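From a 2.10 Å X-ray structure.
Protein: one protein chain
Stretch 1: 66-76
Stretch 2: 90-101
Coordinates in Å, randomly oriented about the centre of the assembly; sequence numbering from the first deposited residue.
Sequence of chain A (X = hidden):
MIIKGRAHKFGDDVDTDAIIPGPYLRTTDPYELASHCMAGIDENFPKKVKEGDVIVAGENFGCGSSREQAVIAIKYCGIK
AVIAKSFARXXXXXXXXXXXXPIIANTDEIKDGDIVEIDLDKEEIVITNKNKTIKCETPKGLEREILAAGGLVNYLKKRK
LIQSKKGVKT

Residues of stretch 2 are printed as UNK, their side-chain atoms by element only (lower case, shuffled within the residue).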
ATOM      1  N   SER A  66     -24.450   8.579  -2.665  1.00 79.38           N
ATOM      2  CA  SER A  66     -23.728   7.593  -3.450  1.00 79.68           C
ATOM      3  C   SER A  66     -22.537   8.236  -4.157  1.00 79.23           C
ATOM      4  O   SER A  66     -22.518   8.363  -5.380  1.00 80.52           O
ATOM      5  CB  SER A  66     -24.726   7.028  -4.464  1.00 80.38           C
ATOM      6  OG  SER A  66     -25.393   8.076  -5.153  1.00 80.12           O
ATOM      7  N   ARG A  67     -21.547   8.651  -3.370  1.00 75.71           N
ATOM      8  CA  ARG A  67     -20.372   9.323  -3.906  1.00 71.61           C
ATOM      9  C   ARG A  67     -19.110   8.482  -3.991  1.00 66.97           C
ATOM     10  O   ARG A  67     -18.479   8.191  -2.976  1.00 67.60           O
ATOM     11  CB  ARG A  67     -20.078  10.580  -3.083  1.00 75.29           C
ATOM     12  CG  ARG A  67     -21.295  11.452  -2.878  1.00 78.34           C
ATOM     13  CD  ARG A  67     -21.958  11.773  -4.214  1.00 83.77           C
ATOM     14  NE  ARG A  67     -23.215  12.492  -4.049  1.00 89.06           N
ATOM     15  CZ  ARG A  67     -24.017  12.829  -5.054  1.00 91.90           C
ATOM     16  NH1 ARG A  67     -23.693  12.510  -6.298  1.00 93.95           N
ATOM     17  NH2 ARG A  67     -25.144  13.485  -4.814  1.00 93.27           N
ATOM     18  N   GLU A  68     -18.741   8.097  -5.207  1.00 62.50           N
ATOM     19  CA  GLU A  68     -17.532   7.318  -5.412  1.00 58.41           C
ATOM     20  C   GLU A  68     -16.331   8.171  -5.007  1.00 51.69           C
ATOM     21  O   GLU A  68     -15.259   7.652  -4.692  1.00 50.21           O
ATOM     22  CB  GLU A  68     -17.408   6.913  -6.881  1.00 62.34           C
ATOM     23  CG  GLU A  68     -18.415   5.874  -7.329  1.00 69.21           C
ATOM     24  CD  GLU A  68     -19.042   6.211  -8.666  1.00 72.89           C
ATOM     25  OE1 GLU A  68     -18.298   6.561  -9.605  1.00 76.71           O
ATOM     26  OE2 GLU A  68     -20.282   6.122  -8.779  1.00 76.53           O
ATOM     27  N   GLN A  69     -16.522   9.487  -5.008  1.00 43.77           N
ATOM     28  CA  GLN A  69     -15.452  10.411  -4.650  1.00 39.03           C
ATOM     29  C   GLN A  69     -15.031  10.300  -3.192  1.00 31.77           C
ATOM     30  O   GLN A  69     -13.877  10.550  -2.858  1.00 28.57           O
ATOM     31  CB  GLN A  69     -15.863  11.857  -4.950  1.00 44.95           C
ATOM     32  CG  GLN A  69     -15.963  12.179  -6.431  1.00 49.95           C
ATOM     33  CD  GLN A  69     -17.377  12.070  -6.958  1.00 53.95           C
ATOM     34  OE1 GLN A  69     -18.099  11.119  -6.650  1.00 56.29           O
ATOM     35  NE2 GLN A  69     -17.782  13.045  -7.767  1.00 57.12           N
ATOM     36  N   ALA A  70     -15.968   9.939  -2.324  1.00 24.33           N
ATOM     37  CA  ALA A  70     -15.663   9.804  -0.908  1.00 23.62           C
ATOM     38  C   ALA A  70     -14.616   8.711  -0.673  1.00 23.55           C
ATOM     39  O   ALA A  70     -13.650   8.920   0.062  1.00 24.03           O
ATOM     40  CB  ALA A  70     -16.927   9.490  -0.129  1.00 22.48           C
ATOM     41  N   VAL A  71     -14.807   7.552  -1.302  1.00 21.06           N
ATOM     42  CA  VAL A  71     -13.869   6.450  -1.135  1.00 20.18           C
ATOM     43  C   VAL A  71     -12.573   6.726  -1.871  1.00 20.93           C
ATOM     44  O   VAL A  71     -11.516   6.258  -1.467  1.00 19.33           O
ATOM     45  CB  VAL A  71     -14.463   5.096  -1.627  1.00 19.70           C
ATOM     46  CG1 VAL A  71     -15.733   4.786  -0.854  1.00 21.43           C
ATOM     47  CG2 VAL A  71     -14.733   5.137  -3.113  1.00 18.18           C
ATOM     48  N   ILE A  72     -12.658   7.486  -2.960  1.00 22.81           N
ATOM     49  CA  ILE A  72     -11.472   7.831  -3.733  1.00 22.59           C
ATOM     50  C   ILE A  72     -10.627   8.845  -2.955  1.00 20.56           C
ATOM     51  O   ILE A  72      -9.402   8.826  -3.028  1.00 20.87           O
ATOM     52  CB  ILE A  72     -11.859   8.411  -5.119  1.00 25.12           C
ATOM     53  CG1 ILE A  72     -12.453   7.295  -5.988  1.00 26.22           C
ATOM     54  CG2 ILE A  72     -10.643   9.037  -5.801  1.00 22.63           C
ATOM     55  CD1 ILE A  72     -12.883   7.749  -7.374  1.00 30.72           C
ATOM     56  N   ALA A  73     -11.296   9.714  -2.200  1.00 19.04           N
ATOM     57  CA  ALA A  73     -10.618  10.727  -1.396  1.00 19.59           C
ATOM     58  C   ALA A  73      -9.808  10.044  -0.305  1.00 17.86           C
ATOM     59  O   ALA A  73      -8.687  10.444  -0.005  1.00 19.48           O
ATOM     60  CB  ALA A  73     -11.639  11.671  -0.771  1.00 19.37           C
ATOM     61  N   ILE A  74     -10.389   9.008   0.291  1.00 18.15           N
ATOM     62  CA  ILE A  74      -9.718   8.254   1.340  1.00 16.23           C
ATOM     63  C   ILE A  74      -8.562   7.443   0.743  1.00 18.92           C
ATOM     64  O   ILE A  74      -7.414   7.555   1.182  1.00 18.89           O
ATOM     65  CB  ILE A  74     -10.711   7.295   2.042  1.00 16.90           C
ATOM     66  CG1 ILE A  74     -11.816   8.110   2.727  1.00 16.07           C
ATOM     67  CG2 ILE A  74      -9.974   6.424   3.060  1.00 14.54           C
ATOM     68  CD1 ILE A  74     -12.963   7.273   3.278  1.00 14.82           C
ATOM     69  N   LYS A  75      -8.872   6.643  -0.274  1.00 19.55           N
ATOM     70  CA  LYS A  75      -7.873   5.805  -0.926  1.00 22.66           C
ATOM     71  C   LYS A  75      -6.664   6.595  -1.425  1.00 24.84           C
ATOM     72  O   LYS A  75      -5.522   6.140  -1.296  1.00 24.81           O
ATOM     73  CB  LYS A  75      -8.511   5.040  -2.090  1.00 23.70           C
ATOM     74  CG  LYS A  75      -7.556   4.141  -2.870  1.00 28.49           C
ATOM     75  CD  LYS A  75      -8.282   3.506  -4.063  1.00 32.81           C
ATOM     76  CE  LYS A  75      -7.396   2.550  -4.865  1.00 34.38           C
ATOM     77  NZ  LYS A  75      -6.263   3.237  -5.547  1.00 36.57           N
ATOM     78  N   TYR A  76      -6.898   7.780  -1.979  1.00 23.62           N
ATOM     79  CA  TYR A  76      -5.779   8.563  -2.484  1.00 24.76           C
ATOM     80  C   TYR A  76      -4.976   9.347  -1.449  1.00 24.35           C
ATOM     81  O   TYR A  76      -4.101  10.140  -1.804  1.00 22.05           O
ATOM     82  CB  TYR A  76      -6.234   9.462  -3.638  1.00 26.98           C
ATOM     83  CG  TYR A  76      -6.308   8.684  -4.933  1.00 28.59           C
ATOM     84  CD1 TYR A  76      -7.339   7.770  -5.160  1.00 29.43           C
ATOM     85  CD2 TYR A  76      -5.303   8.795  -5.894  1.00 28.79           C
ATOM     86  CE1 TYR A  76      -7.364   6.984  -6.305  1.00 31.10           C
ATOM     87  CE2 TYR A  76      -5.316   8.011  -7.044  1.00 31.62           C
ATOM     88  CZ  TYR A  76      -6.349   7.108  -7.241  1.00 33.36           C
ATOM     89  OH  TYR A  76      -6.365   6.314  -8.363  1.00 38.22           O
ATOM     90  N   UNK A  90     -24.096   1.825   0.925  1.00 25.15           N
ATOM     91  CA  UNK A  90     -23.534   2.298  -0.331  1.00 25.81           C
ATOM     92  C   UNK A  90     -22.035   2.550  -0.240  1.00 25.92           C
ATOM     93  O   UNK A  90     -21.282   2.171  -1.136  1.00 24.75           O
ATOM     94  c   UNK A  90     -23.560   4.143  -2.042  1.00 28.06           C
ATOM     95  c   UNK A  90     -26.544   4.443  -1.582  1.00 30.17           C
ATOM     96  c   UNK A  90     -25.719   3.252  -1.110  1.00 29.88           C
ATOM     97  c   UNK A  90     -24.252   3.577  -0.804  1.00 27.20           C
ATOM     98  N   UNK A  91     -21.601   3.183   0.844  1.00 24.34           N
ATOM     99  CA  UNK A  91     -20.181   3.459   1.023  1.00 21.84           C
ATOM    100  C   UNK A  91     -19.397   2.150   1.008  1.00 19.86           C
ATOM    101  O   UNK A  91     -18.369   2.037   0.349  1.00 18.16           O
ATOM    102  c   UNK A  91     -17.740   3.448   3.354  1.00 18.34           C
ATOM    103  c   UNK A  91     -19.931   4.174   2.352  1.00 20.55           C
ATOM    104  c   UNK A  91     -16.369   3.628   3.588  1.00 18.28           C
ATOM    105  c   UNK A  91     -17.823   5.533   2.172  1.00 16.99           C
ATOM    106  c   UNK A  91     -16.457   5.724   2.399  1.00 17.27           C
ATOM    107  c   UNK A  91     -18.474   4.398   2.646  1.00 18.57           C
ATOM    108  c   UNK A  91     -15.730   4.770   3.106  1.00 17.47           C
ATOM    109  N   UNK A  92     -19.902   1.167   1.746  1.00 21.66           N
ATOM    110  CA  UNK A  92     -19.261  -0.140   1.850  1.00 21.26           C
ATOM    111  C   UNK A  92     -19.000  -0.729   0.468  1.00 23.95           C
ATOM    112  O   UNK A  92     -17.903  -1.210   0.176  1.00 21.20           O
ATOM    113  c   UNK A  92     -18.167  -3.721   4.548  1.00 28.81           C
ATOM    114  c   UNK A  92     -19.525  -3.484   2.142  1.00 27.74           C
ATOM    115  c   UNK A  92     -18.793  -2.535   4.215  1.00 25.49           C
ATOM    116  c   UNK A  92     -20.152  -1.091   2.649  1.00 21.35           C
ATOM    117  c   UNK A  92     -18.223  -4.794   3.668  1.00 33.06           C
ATOM    118  o   UNK A  92     -17.600  -5.978   3.994  1.00 37.06           O
ATOM    119  c   UNK A  92     -18.900  -4.681   2.466  1.00 32.19           C
ATOM    120  c   UNK A  92     -19.482  -2.395   3.009  1.00 25.73           C
ATOM    121  N   UNK A  93     -20.025  -0.686  -0.375  1.00 25.42           N
ATOM    122  CA  UNK A  93     -19.933  -1.219  -1.724  1.00 28.04           C
ATOM    123  C   UNK A  93     -18.887  -0.462  -2.537  1.00 24.86           C
ATOM    124  O   UNK A  93     -18.038  -1.074  -3.192  1.00 23.15           O
ATOM    125  n   UNK A  93     -23.124  -0.129  -4.672  1.00 58.50           N
ATOM    126  n   UNK A  93     -22.986   1.946  -5.663  1.00 64.35           N
ATOM    127  c   UNK A  93     -22.707  -1.515  -4.458  1.00 51.13           C
ATOM    128  n   UNK A  93     -21.490   0.301  -6.234  1.00 66.54           N
ATOM    129  c   UNK A  93     -21.301  -1.130  -2.409  1.00 34.33           C
ATOM    130  c   UNK A  93     -21.318  -1.634  -3.843  1.00 42.48           C
ATOM    131  c   UNK A  93     -22.531   0.707  -5.520  1.00 63.08           C
ATOM    132  N   UNK A  94     -18.945   0.866  -2.491  1.00 22.79           N
ATOM    133  CA  UNK A  94     -17.988   1.687  -3.228  1.00 21.30           C
ATOM    134  C   UNK A  94     -16.567   1.424  -2.756  1.00 19.00           C
ATOM    135  O   UNK A  94     -15.640   1.348  -3.564  1.00 21.23           O
ATOM    136  n   UNK A  94     -20.183   4.692  -3.377  1.00 26.16           N
ATOM    137  c   UNK A  94     -19.594   3.573  -3.787  1.00 28.28           C
ATOM    138  c   UNK A  94     -18.313   3.177  -3.072  1.00 23.91           C
ATOM    139  o   UNK A  94     -20.042   2.885  -4.707  1.00 29.79           O
ATOM    140  N   UNK A  95     -16.399   1.284  -1.446  1.00 17.68           N
ATOM    141  CA  UNK A  95     -15.080   1.030  -0.883  1.00 18.69           C
ATOM    142  C   UNK A  95     -14.508  -0.260  -1.471  1.00 17.87           C
ATOM    143  O   UNK A  95     -13.374  -0.287  -1.947  1.00 16.92           O
ATOM    144  c   UNK A  95     -15.165   0.923   0.633  1.00 14.83           C
ATOM    145  N   UNK A  96     -15.302  -1.325  -1.428  1.00 20.09           N
ATOM    146  CA  UNK A  96     -14.884  -2.616  -1.970  1.00 21.66           C
ATOM    147  C   UNK A  96     -14.449  -2.463  -3.427  1.00 22.40           C
ATOM    148  O   UNK A  96     -13.391  -2.948  -3.833  1.00 21.37           O
ATOM    149  c   UNK A  96     -15.606  -4.939  -2.624  1.00 20.86           C
ATOM    150  c   UNK A  96     -15.412  -4.564   0.368  1.00 19.71           C
ATOM    151  c   UNK A  96     -16.476  -3.918  -0.491  1.00 21.50           C
ATOM    152  c   UNK A  96     -16.040  -3.647  -1.935  1.00 21.44           C
ATOM    153  N   UNK A  97     -15.270  -1.774  -4.211  1.00 22.62           N
ATOM    154  CA  UNK A  97     -14.980  -1.593  -5.626  1.00 25.00           C
ATOM    155  C   UNK A  97     -13.743  -0.780  -6.001  1.00 24.87           C
ATOM    156  O   UNK A  97     -13.281  -0.879  -7.135  1.00 24.73           O
ATOM    157  c   UNK A  97     -16.220  -1.053  -6.340  1.00 23.12           C
ATOM    158  c   UNK A  97     -17.349  -2.074  -6.377  1.00 27.24           C
ATOM    159  o   UNK A  97     -17.103  -3.282  -6.429  1.00 29.22           O
ATOM    160  n   UNK A  97     -18.585  -1.597  -6.368  1.00 28.82           N
ATOM    161  N   UNK A  98     -13.207   0.017  -5.076  1.00 24.04           N
ATOM    162  CA  UNK A  98     -11.990   0.782  -5.368  1.00 22.60           C
ATOM    163  C   UNK A  98     -10.799   0.199  -4.622  1.00 22.18           C
ATOM    164  O   UNK A  98      -9.693   0.728  -4.696  1.00 21.81           O
ATOM    165  c   UNK A  98     -13.205   2.960  -5.787  1.00 24.43           C
ATOM    166  c   UNK A  98     -12.330   2.426  -3.484  1.00 21.26           C
ATOM    167  c   UNK A  98     -12.098   2.283  -4.979  1.00 24.53           C
ATOM    168  N   UNK A  99     -11.024  -0.891  -3.896  1.00 22.43           N
ATOM    169  CA  UNK A  99      -9.934  -1.514  -3.160  1.00 23.90           C
ATOM    170  C   UNK A  99      -9.691  -0.967  -1.759  1.00 24.10           C
ATOM    171  O   UNK A  99      -8.638  -1.208  -1.169  1.00 25.81           O
ATOM    172  N   UNK A 100     -10.653  -0.220  -1.226  1.00 21.54           N
ATOM    173  CA  UNK A 100     -10.529   0.337   0.124  1.00 21.70           C
ATOM    174  C   UNK A 100     -11.180  -0.673   1.062  1.00 18.80           C
ATOM    175  O   UNK A 100     -12.351  -1.006   0.900  1.00 20.43           O
ATOM    176  c   UNK A 100     -12.043   3.724   1.424  1.00 17.95           C
ATOM    177  c   UNK A 100      -9.819   2.692   1.997  1.00 18.77           C
ATOM    178  c   UNK A 100     -11.254   1.688   0.211  1.00 20.87           C
ATOM    179  c   UNK A 100     -11.253   2.420   1.554  1.00 21.97           C
ATOM    180  N   UNK A 101     -10.428  -1.148   2.049  1.00 19.00           N
ATOM    181  CA  UNK A 101     -10.938  -2.163   2.970  1.00 17.54           C
ATOM    182  C   UNK A 101     -11.756  -1.677   4.165  1.00 16.98           C
ATOM    183  O   UNK A 101     -11.251  -0.989   5.052  1.00 16.23           O
ATOM    184  c   UNK A 101      -9.782  -3.031   3.515  1.00 18.89           C
ATOM    185  c   UNK A 101      -7.640  -4.207   2.765  1.00 24.46           C
ATOM    186  c   UNK A 101     -10.340  -4.157   4.386  1.00 18.01           C
ATOM    187  c   UNK A 101      -8.983  -3.619   2.351  1.00 18.60           C
TER

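Position 90 carries four carbons, forked at the first, with one arm two carbons long. The tip of the short arm lies 3.7 Å from S66 CA. This is I90, and that atom is CG2.

Position 91 has one carbon and then a ring of six carbons, and the ring lies against V71 and I74. It is F91. Its CB points sideways, but the ring comes nearer to stretch 1. I74 CD1 sits at the ring edge, 3.7 Å from F91 CZ. V71 CG1 is 3.5 Å from F91 CE1.

Position 92 has the same carbon and ring, plus one oxygen, and points away from stretch 1. It is Y92.

Position 93 shows three carbons, a nitrogen, and a carbon bearing two more nitrogens. It makes no contact within 4.5 Å. This is R93.

Position 94 has two carbons, the second carrying one oxygen and one nitrogen. The amide faces the start of the first helix. This is N94. Its ND2 lies 3.9 Å from R67 O, too far for a hydrogen bond, and its CB is 3.8 Å from V71 CG1.

Position 95 has a single side-chain carbon, and its backbone lies against V71. It is A95. The small side chain accompanies a close approach: V71 CG1 reaches 3.6 Å from A95 N, and the CA atoms of V71 and A95 are 5.6 Å apart.

Position 96 has four carbons, forked at the first, one arm two carbons long, out of reach of stretch 1. It is I96.

Position 97 has two carbons, the second with one oxygen and one nitrogen, also without contact. It is N97.

Position 98 has one carbon carrying two others, and lies against V71 and K75. It is V98. Its CG2 meets V71 CG2 at 3.6 Å, and K75 CE lies 2.9 Å from V98 O, a tight contact.

Position 99 has no side chain. It is G99. With phi at 87°, a CB would jam against the preceding carbonyl. The residue closes the helix in a Schellman motif, with G99 N bonded to I96 O and the backbone N of position 100 bonded to A95 O.

Position 100 has four carbons, forked at the second, and lies against V71 and I74. It is L100. Its CD2 is 3.8 Å from I74 CG2.

Position 101 has four carbons, forked at the first with one longer arm, out of reach. It is I101.

The helices cross at -51°, with axes 8.9 Å apart at closest approach. V71 is the knob, seated among F91, N94, A95 and V98. I74 adds apolar packing with F91 and L100. No hydrogen bond crosses, so the contact rests mainly on apolar packing.

Stretch 2 90-101: IFYRNAINVGLI
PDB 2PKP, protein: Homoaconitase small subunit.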